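Local coordinates for protein beta-galactosidase (Bacillus circulans, PDB 4MAD) that probably hydrolyses terminal non-reducing beta-D-galactose residues from beta-D-galactosides, as a glycoside hydrolase of family 35, at residues 297-300 and 305-308; 299-304 and 432-437; 384-389 and 456-461. One frame throughout, in Å; residues are numbered along the deposited sequence.

Interaction 1 closes the hairpin of strands 299-301 and 306-308, after the last strand of the TIM barrel. Interaction 2, centred about 8 Å away, uses the same hairpin: H301, at the end of its first strand, meets R434 in the loop just after strand 427-433 of the beta domain. Interaction 3, centred about 14 and 15 Å from these, ties the loop before strand 395-403 to the segment running on from strand 449-457, in the sheet of 427-433. Interaction 1 closes before interaction 3 opens along the chain; the segments of interactions 2 and 3 alternate. Y306 hydrogen-bonds G460 of interaction 3, so the three contacts mark a junction between catalytic barrel and beta domain.

Interaction 1. Residues 297-300 and 305-308; sequences NGAN and DYQP
A299 and N300 pair with P308 and Q307 as neighbouring strands of an antiparallel hairpin. N300 and Q307 form the hydrogen-bonded pair: N300 N donates to Q307 O at 2.9 Å, and Q307 N returns a bond to N300 O at 2.7 Å. A299 and P308 make the adjoining non-hydrogen-bonded pair, with CA atoms 4.2 Å apart, where a proline costs no bond across the hairpin.

The side chain of Y306 is the one to trace. CG stands anti to the backbone N (chi1 163°), which swings the ring toward the first strand. CB packs against R434 CD of the beta domain, and CD1 passes 4.0 Å from N300 O. Farther out, CE1 rests 3.4 Å from A299 CB, and CZ and OH follow close to the same methyl. The small alanine thus lets the phenol lie close along its strand. One ring face has P308 N above it, displaced toward the rim.

On the other face of the hairpin, Q307 OE1 approaches N300 CB at 3.6 Å. The N300 side chain lies near a bound 2-(2-methoxyethoxy)ethanol, probably from the crystallisation liquor, and about 9 Å from the side chain of E171, the predicted proton donor. While the Y306 ring packs on A299 within the hairpin, its buried hydroxyl is satisfied by a hydrogen bond to G460 O, which ties the hairpin to the beta domain.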
# COMPACT_ATOMS: atom_id res chain seq x y z
N ASN A 297 -2.21 -1.46 2.86
CA ASN A 297 -0.82 -1.52 3.22
C ASN A 297 -0.15 -2.82 2.83
O ASN A 297 -0.76 -3.82 2.87
CB ASN A 297 -0.63 -1.38 4.69
CG ASN A 297 -1.10 -2.59 5.43
OD1 ASN A 297 -0.30 -3.42 5.79
ND2 ASN A 297 -2.34 -2.66 5.68
N GLY A 298 1.12 -2.74 2.50
CA GLY A 298 1.96 -3.88 2.25
C GLY A 298 2.67 -4.45 3.47
O GLY A 298 2.36 -4.11 4.53
N ALA A 299 3.62 -5.33 3.25
CA ALA A 299 4.44 -5.93 4.29
C ALA A 299 5.75 -6.45 3.74
O ALA A 299 5.91 -6.55 2.58
CB ALA A 299 3.74 -7.01 4.98
N ASN A 300 6.64 -6.77 4.65
CA ASN A 300 7.90 -7.37 4.33
C ASN A 300 8.09 -8.58 5.23
O ASN A 300 7.32 -8.83 6.11
CB ASN A 300 9.06 -6.41 4.51
CG ASN A 300 9.06 -5.31 3.49
OD1 ASN A 300 9.48 -5.50 2.41
ND2 ASN A 300 8.54 -4.23 3.85
N ASP A 305 10.88 -12.82 10.55
CA ASP A 305 9.64 -12.16 10.92
C ASP A 305 8.90 -11.47 9.76
O ASP A 305 9.49 -10.99 8.89
CB ASP A 305 9.91 -11.05 11.90
CG ASP A 305 10.39 -11.56 13.25
OD1 ASP A 305 9.99 -12.64 13.65
OD2 ASP A 305 11.15 -10.84 13.89
N TYR A 306 7.60 -11.49 9.85
CA TYR A 306 6.65 -10.80 9.01
C TYR A 306 6.53 -9.39 9.57
O TYR A 306 6.43 -9.21 10.74
CB TYR A 306 5.30 -11.53 9.03
CG TYR A 306 4.15 -10.68 8.53
CD1 TYR A 306 3.90 -10.54 7.19
CD2 TYR A 306 3.34 -10.01 9.38
CE1 TYR A 306 2.89 -9.76 6.72
CE2 TYR A 306 2.32 -9.23 8.92
CZ TYR A 306 2.10 -9.09 7.58
OH TYR A 306 1.11 -8.32 7.10
N GLN A 307 6.60 -8.38 8.71
CA GLN A 307 6.64 -6.99 9.15
C GLN A 307 5.65 -6.12 8.37
O GLN A 307 5.85 -5.85 7.25
CB GLN A 307 8.04 -6.43 8.98
CG GLN A 307 9.15 -7.29 9.43
CD GLN A 307 10.52 -6.86 8.87
OE1 GLN A 307 10.75 -6.86 7.70
NE2 GLN A 307 11.41 -6.53 9.74
N PRO A 308 4.58 -5.75 9.00
CA PRO A 308 3.51 -5.07 8.31
C PRO A 308 3.83 -3.58 8.25
O PRO A 308 4.27 -3.04 9.21
CB PRO A 308 2.30 -5.35 9.19
CG PRO A 308 2.86 -5.63 10.47
CD PRO A 308 4.13 -6.28 10.27

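Interaction 2. Residues 299-304 and 432-437; sequences ANHNET and VERNRG
The imidazole of H301 and the guanidinium of R434 meet at an oblique angle, their planes 56° apart, and share one water that lies in plane at the edge of each. Neither group stacks flat on the other: the closest direct approach is H301 CD2 to R434 NH2, 3.9 Å. The ring of H301 also meets that of F467.

The water sits 2.7 Å from H301 NE2 and accepts a hydrogen bond from R434 NE at 3.0 Å. At the other edge of the imidazole, H301 ND1 donates to the backbone O of N302 over 2.7 Å, with the acceptor in the ring plane and an N-H...O angle of 163°. Histidine suits this place because its two ring nitrogens can serve the turn on one side and the water on the other. The bond to N302 also limits rotation of the ring about chi2.

R434 reaches across from the beta domain on a long arm. With CG opposite the backbone N (chi1 -178°) and the chain extended from CG to NE, the guanidinium arrives beside H301. Its NH1 forms salt bridges with D418 and D470, which hold the head in position and probably offset its charge together with that of nearby K472.

This is a surface contact between domains, joining the tip of a hairpin that follows the TIM barrel, the end of strand 299-301 and its turn, to the loop after an outermost strand of the beta domain's six-stranded sheet.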
# COMPACT_ATOMS: atom_id res chain seq x y z
N ALA A 299 3.62 -5.33 3.25
CA ALA A 299 4.44 -5.93 4.29
C ALA A 299 5.75 -6.45 3.74
O ALA A 299 5.91 -6.55 2.58
CB ALA A 299 3.74 -7.01 4.98
N ASN A 300 6.64 -6.77 4.65
CA ASN A 300 7.90 -7.37 4.33
C ASN A 300 8.09 -8.58 5.23
O ASN A 300 7.32 -8.83 6.11
CB ASN A 300 9.06 -6.41 4.51
CG ASN A 300 9.06 -5.31 3.49
OD1 ASN A 300 9.48 -5.50 2.41
ND2 ASN A 300 8.54 -4.23 3.85
N HIS A 301 9.08 -9.35 4.90
CA HIS A 301 9.46 -10.49 5.71
C HIS A 301 10.98 -10.54 5.73
O HIS A 301 11.56 -10.58 4.73
CB HIS A 301 8.87 -11.76 5.08
CG HIS A 301 8.78 -12.91 6.02
ND1 HIS A 301 9.89 -13.49 6.58
CD2 HIS A 301 7.72 -13.56 6.53
CE1 HIS A 301 9.52 -14.46 7.37
NE2 HIS A 301 8.21 -14.53 7.36
N ASN A 302 11.61 -10.57 6.87
CA ASN A 302 13.04 -10.72 6.83
C ASN A 302 13.32 -12.21 6.90
O ASN A 302 12.51 -12.98 6.54
CB ASN A 302 13.78 -9.86 7.84
CG ASN A 302 13.37 -10.11 9.24
OD1 ASN A 302 13.65 -9.32 10.12
ND2 ASN A 302 12.69 -11.17 9.46
N GLU A 303 14.40 -12.60 7.26
CA GLU A 303 14.38 -14.06 7.22
C GLU A 303 13.60 -14.71 8.36
O GLU A 303 13.33 -15.87 8.34
CB GLU A 303 15.82 -14.60 7.23
CG GLU A 303 16.62 -14.23 6.00
CD GLU A 303 15.98 -14.72 4.72
OE1 GLU A 303 15.46 -15.86 4.71
OE2 GLU A 303 16.00 -13.98 3.71
N THR A 304 13.24 -14.03 9.35
CA THR A 304 12.58 -14.57 10.49
C THR A 304 11.13 -14.12 10.68
O THR A 304 10.29 -14.93 10.96
CB THR A 304 13.39 -14.30 11.75
OG1 THR A 304 12.60 -14.58 12.89
CG2 THR A 304 13.82 -12.92 11.85
N VAL A 432 -2.98 -15.95 18.72
CA VAL A 432 -1.91 -16.55 17.97
C VAL A 432 -1.35 -15.54 16.95
O VAL A 432 -2.07 -14.80 16.36
CB VAL A 432 -2.38 -17.80 17.23
CG1 VAL A 432 -2.63 -18.93 18.20
CG2 VAL A 432 -3.60 -17.53 16.49
N GLU A 433 -0.06 -15.57 16.78
CA GLU A 433 0.65 -14.62 15.97
C GLU A 433 1.58 -15.33 15.00
O GLU A 433 2.11 -16.34 15.29
CB GLU A 433 1.45 -13.68 16.85
CG GLU A 433 0.60 -12.82 17.75
CD GLU A 433 1.28 -11.51 18.16
OE1 GLU A 433 2.05 -11.57 19.09
OE2 GLU A 433 1.02 -10.44 17.57
N ARG A 434 1.76 -14.71 13.84
CA ARG A 434 2.60 -15.32 12.81
C ARG A 434 4.03 -15.51 13.25
O ARG A 434 4.65 -16.45 12.90
CB ARG A 434 2.57 -14.48 11.53
CG ARG A 434 3.34 -15.00 10.40
CD ARG A 434 2.86 -14.47 9.09
NE ARG A 434 3.68 -14.89 7.99
CZ ARG A 434 3.39 -14.70 6.73
NH1 ARG A 434 2.31 -14.06 6.41
NH2 ARG A 434 4.19 -15.12 5.79
N ASN A 435 4.56 -14.56 13.98
CA ASN A 435 5.96 -14.54 14.33
C ASN A 435 6.17 -15.32 15.59
O ASN A 435 5.69 -15.01 16.64
CB ASN A 435 6.52 -13.14 14.46
CG ASN A 435 6.43 -12.37 13.16
OD1 ASN A 435 6.29 -11.16 13.17
ND2 ASN A 435 6.47 -13.07 12.09
N ARG A 436 6.91 -16.38 15.42
CA ARG A 436 6.45 -17.71 15.58
C ARG A 436 6.87 -18.31 16.91
O ARG A 436 7.53 -17.68 17.71
CB ARG A 436 6.81 -18.57 14.36
CG ARG A 436 7.39 -17.75 13.12
CD ARG A 436 7.47 -18.55 11.80
NE ARG A 436 6.91 -19.91 11.89
CZ ARG A 436 6.56 -20.67 10.87
NH1 ARG A 436 6.74 -20.24 9.64
NH2 ARG A 436 6.04 -21.86 11.07
N GLY A 437 6.42 -19.52 17.15
CA GLY A 437 6.30 -20.06 18.48
C GLY A 437 4.99 -19.55 19.02
O GLY A 437 4.42 -20.02 19.98
O HOH W 1 6.41 -15.98 8.71

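Interaction 3. Residues 384-389 and 456-461; sequences LPMEKY and VENMGR
The torsions of M386 and E387 direct them at segment 456-461. M386 places CG between its backbone N and carbonyl carbon (chi1 68°), and a bend at chi3 turns the methyl toward N458. E387 bends at chi2 (89°), directing its carboxylate at R461, whose chain runs extended from CG to NE to meet it from the opposite direction.

R461 then grips a single oxygen side-on. NH2 donates to E387 OE2 at 2.7 Å, and NE donates to the same OE2 at 3.1 Å on a more bent path. The oxygen lies in the guanidinium plane, at its edge, whereas the carboxylate plane is turned 63° from it. NE uses the anti lone pair of OE2; NH2 also comes from the anti side but lies somewhat out of the carboxylate plane.

Beside the salt bridge, M386 crosses N458 at about a right angle. Methionine's unbranched chain can bend at chi3 to lay CE 3.8 Å from N458 CB. N458 OD1 accepts from G460 N at 2.8 Å, an Asx turn that shapes the chain leading to R461.

K472 N adds another donor to E387 OE2, and R461 NH1 pairs with E114 of the barrel domain. In this buried setting, the gathered donors should favour an ionised E387. R461 probably offsets part of the negative charge of E387 and E114, and through E114 it links the beta domain to the barrel domain.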
# COMPACT_ATOMS: atom_id res chain seq x y z
N LEU A 384 -9.89 -23.01 4.92
CA LEU A 384 -9.16 -22.53 3.76
C LEU A 384 -8.68 -21.08 3.98
O LEU A 384 -9.21 -20.41 4.76
CB LEU A 384 -10.03 -22.59 2.53
CG LEU A 384 -10.70 -23.91 2.17
CD1 LEU A 384 -11.63 -23.78 1.03
CD2 LEU A 384 -9.68 -24.94 1.93
N PRO A 385 -7.67 -20.63 3.28
CA PRO A 385 -7.26 -19.24 3.44
C PRO A 385 -8.31 -18.32 2.80
O PRO A 385 -9.05 -18.75 2.00
CB PRO A 385 -5.96 -19.18 2.68
CG PRO A 385 -6.02 -20.29 1.75
CD PRO A 385 -6.84 -21.33 2.31
N MET A 386 -8.34 -17.06 3.17
CA MET A 386 -9.47 -16.20 2.86
C MET A 386 -9.71 -16.01 1.37
O MET A 386 -10.76 -15.75 0.95
CB MET A 386 -9.36 -14.84 3.58
CG MET A 386 -8.28 -14.03 3.09
SD MET A 386 -8.42 -12.36 3.77
CE MET A 386 -8.47 -12.64 5.49
N GLU A 387 -8.66 -16.12 0.59
CA GLU A 387 -8.77 -15.94 -0.83
C GLU A 387 -9.73 -16.98 -1.46
O GLU A 387 -10.36 -16.75 -2.45
CB GLU A 387 -7.42 -16.01 -1.48
CG GLU A 387 -6.46 -14.98 -1.01
CD GLU A 387 -5.65 -15.38 0.19
OE1 GLU A 387 -5.81 -16.50 0.59
OE2 GLU A 387 -4.86 -14.57 0.70
N LYS A 388 -9.73 -18.15 -0.85
CA LYS A 388 -10.56 -19.26 -1.33
C LYS A 388 -12.04 -19.04 -1.08
O LYS A 388 -12.86 -19.76 -1.60
CB LYS A 388 -10.14 -20.60 -0.74
CG LYS A 388 -8.81 -21.03 -1.15
CD LYS A 388 -8.77 -21.68 -2.44
CE LYS A 388 -9.50 -22.99 -2.44
NZ LYS A 388 -9.58 -23.60 -3.81
N TYR A 389 -12.34 -18.11 -0.20
CA TYR A 389 -13.68 -17.76 0.13
C TYR A 389 -14.07 -16.48 -0.63
O TYR A 389 -15.08 -15.96 -0.40
CB TYR A 389 -13.88 -17.61 1.62
CG TYR A 389 -13.57 -18.84 2.44
CD1 TYR A 389 -14.32 -19.99 2.30
CD2 TYR A 389 -12.58 -18.86 3.35
CE1 TYR A 389 -14.05 -21.09 3.03
CE2 TYR A 389 -12.32 -19.95 4.09
CZ TYR A 389 -13.08 -21.09 3.91
OH TYR A 389 -12.84 -22.23 4.62
N VAL A 456 -9.35 -13.84 12.53
CA VAL A 456 -8.08 -13.70 11.90
C VAL A 456 -7.98 -12.37 11.15
O VAL A 456 -8.91 -12.00 10.49
CB VAL A 456 -7.75 -14.85 10.96
CG1 VAL A 456 -6.40 -14.64 10.37
CG2 VAL A 456 -7.81 -16.15 11.68
N GLU A 457 -6.85 -11.69 11.30
CA GLU A 457 -6.59 -10.49 10.60
C GLU A 457 -5.53 -10.72 9.52
O GLU A 457 -4.50 -11.21 9.81
CB GLU A 457 -6.10 -9.37 11.51
CG GLU A 457 -6.04 -8.05 10.83
CD GLU A 457 -5.54 -6.90 11.74
OE1 GLU A 457 -5.21 -7.15 12.88
OE2 GLU A 457 -5.48 -5.78 11.28
N ASN A 458 -5.84 -10.32 8.30
CA ASN A 458 -4.90 -10.20 7.21
C ASN A 458 -4.29 -8.83 7.45
O ASN A 458 -4.93 -7.86 7.20
CB ASN A 458 -5.61 -10.13 5.84
CG ASN A 458 -4.71 -9.66 4.69
OD1 ASN A 458 -3.61 -9.29 4.85
ND2 ASN A 458 -5.27 -9.62 3.52
N MET A 459 -3.06 -8.80 7.90
CA MET A 459 -2.37 -7.57 8.26
C MET A 459 -1.64 -6.89 7.10
O MET A 459 -0.96 -5.95 7.28
CB MET A 459 -1.42 -7.83 9.42
CG MET A 459 -2.08 -8.31 10.66
SD MET A 459 -0.93 -8.65 11.99
CE MET A 459 -0.55 -7.05 12.48
N GLY A 460 -1.83 -7.47 5.93
CA GLY A 460 -1.23 -7.08 4.69
C GLY A 460 -0.31 -8.03 3.96
O GLY A 460 0.57 -8.56 4.56
N ARG A 461 -0.59 -8.25 2.69
CA ARG A 461 0.17 -9.18 1.91
C ARG A 461 1.55 -8.64 1.58
O ARG A 461 1.67 -7.56 1.17
CB ARG A 461 -0.55 -9.62 0.63
CG ARG A 461 -1.77 -10.46 0.83
CD ARG A 461 -2.30 -11.21 -0.39
NE ARG A 461 -3.50 -11.94 -0.05
CZ ARG A 461 -4.65 -11.34 0.15
NH1 ARG A 461 -4.74 -10.04 -0.02
NH2 ARG A 461 -5.69 -12.03 0.49